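Local coordinates for hypothetical protein PH1789 (Pyrococcus horikoshii, PDB 1WR2) that is of unknown function but belongs to the ATP-grasp family, its chain folding round two antiparallel beta sheets flanked by helices, at residues A[89-92]-A[93-97]. Residues are numbered along the deposited sequence; the frame is centred on the assembly and turned at random.
Sequences KKWE and EIHEN
Two side-chain pairs, Trp91 with His95 one turn on and Lys90 with Glu93 three residues on, meet within a single surface helix, 84-101, which packs against the four-stranded antiparallel sheet. His95 turns its ring edge back to the preceding turn: ND1 donates to Trp91 O at 2.9 Å, the oxygen lying close to the imidazole plane. The same carbonyl receives only a weak bond from His95 N, at 3.5 Å, so the side chain supplements a stretched helical bond and fixes the rotation of the ring. Trp91 has CG anti to its own N (chi1 171°), which sets the indole beside the imidazole; His95 CE1 sits over one indole face, 3.4 Å from Trp91 CE2, with the planes inclined at 31°. This helix-on-antiparallel-sheet packing, of the alpha+beta kind, is consistent with a subdomain of the ATP-grasp fold: branched Ile94 is buried against Met78 and Val110, and the broad indole reaches Leu45 and Ala48 of helix 45-55. Lys90, long and flexible enough to pair its charge with a glutamate three residues on, bends at chi2 (-56°) to run alongside Glu93, and its NZ forms a salt bridge with Glu93 OE2 at 2.7 Å, approaching from above the carboxylate plane.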
# COMPACT_ATOMS: atom_id res chain seq x y z
N LYS A 89 12.32 -21.57 5.40
CA LYS A 89 12.73 -21.16 6.74
C LYS A 89 12.10 -19.82 7.13
O LYS A 89 11.73 -19.62 8.28
CB LYS A 89 14.26 -21.11 6.84
CG LYS A 89 14.93 -19.89 6.20
CD LYS A 89 16.43 -20.13 6.02
CE LYS A 89 17.24 -18.84 6.00
NZ LYS A 89 16.74 -17.85 5.01
N LYS A 90 11.98 -18.90 6.17
CA LYS A 90 11.38 -17.60 6.45
C LYS A 90 9.88 -17.75 6.66
O LYS A 90 9.25 -16.96 7.35
CB LYS A 90 11.67 -16.62 5.32
CG LYS A 90 13.13 -16.20 5.28
CD LYS A 90 13.54 -15.61 6.62
CE LYS A 90 15.05 -15.38 6.69
NZ LYS A 90 15.42 -14.75 7.98
N TRP A 91 9.31 -18.79 6.05
CA TRP A 91 7.89 -19.06 6.20
C TRP A 91 7.67 -19.46 7.66
O TRP A 91 6.69 -19.05 8.29
CB TRP A 91 7.47 -20.20 5.26
CG TRP A 91 6.08 -20.69 5.51
CD1 TRP A 91 5.66 -21.49 6.55
CD2 TRP A 91 4.91 -20.38 4.75
NE1 TRP A 91 4.30 -21.69 6.47
CE2 TRP A 91 3.82 -21.02 5.38
CE3 TRP A 91 4.68 -19.62 3.60
CZ2 TRP A 91 2.51 -20.92 4.89
CZ3 TRP A 91 3.37 -19.52 3.12
CH2 TRP A 91 2.31 -20.16 3.77
N GLU A 92 8.58 -20.26 8.21
CA GLU A 92 8.48 -20.69 9.60
C GLU A 92 8.68 -19.50 10.53
O GLU A 92 7.97 -19.34 11.51
CB GLU A 92 9.52 -21.77 9.91
CG GLU A 92 9.23 -23.14 9.29
CD GLU A 92 10.26 -24.19 9.68
OE1 GLU A 92 11.46 -24.01 9.34
OE2 GLU A 92 9.88 -25.20 10.32
N GLU A 93 9.67 -18.67 10.22
CA GLU A 93 9.97 -17.50 11.03
C GLU A 93 8.79 -16.56 11.22
O GLU A 93 8.42 -16.25 12.36
CB GLU A 93 11.11 -16.70 10.42
CG GLU A 93 12.47 -17.25 10.71
CD GLU A 93 13.53 -16.20 10.54
OE1 GLU A 93 13.35 -15.10 11.11
OE2 GLU A 93 14.52 -16.46 9.84
N ILE A 94 8.20 -16.10 10.12
CA ILE A 94 7.09 -15.16 10.22
C ILE A 94 5.93 -15.71 11.01
O ILE A 94 5.25 -14.96 11.71
CB ILE A 94 6.60 -14.68 8.83
CG1 ILE A 94 6.07 -15.85 8.00
CG2 ILE A 94 7.73 -13.95 8.10
CD1 ILE A 94 5.55 -15.44 6.63
N HIS A 95 5.69 -17.01 10.92
CA HIS A 95 4.59 -17.59 11.68
C HIS A 95 4.94 -17.58 13.17
O HIS A 95 4.06 -17.38 14.01
CB HIS A 95 4.29 -19.02 11.21
CG HIS A 95 3.40 -19.07 10.01
ND1 HIS A 95 3.87 -18.94 8.72
CD2 HIS A 95 2.06 -19.21 9.90
CE1 HIS A 95 2.86 -18.99 7.87
NE2 HIS A 95 1.75 -19.16 8.56
N GLU A 96 6.21 -17.79 13.49
CA GLU A 96 6.67 -17.79 14.87
C GLU A 96 6.54 -16.37 15.40
O GLU A 96 6.03 -16.15 16.50
CB GLU A 96 8.13 -18.23 14.97
CG GLU A 96 8.42 -19.61 14.37
CD GLU A 96 9.91 -19.96 14.38
OE1 GLU A 96 10.73 -19.04 14.19
OE2 GLU A 96 10.25 -21.14 14.56
N ASN A 97 7.02 -15.41 14.62
CA ASN A 97 6.97 -14.01 15.01
C ASN A 97 5.54 -13.54 15.23
O ASN A 97 5.28 -12.73 16.11
CB ASN A 97 7.66 -13.14 13.96
CG ASN A 97 9.14 -13.43 13.85
OD1 ASN A 97 9.67 -14.26 14.59
ND2 ASN A 97 9.81 -12.76 12.93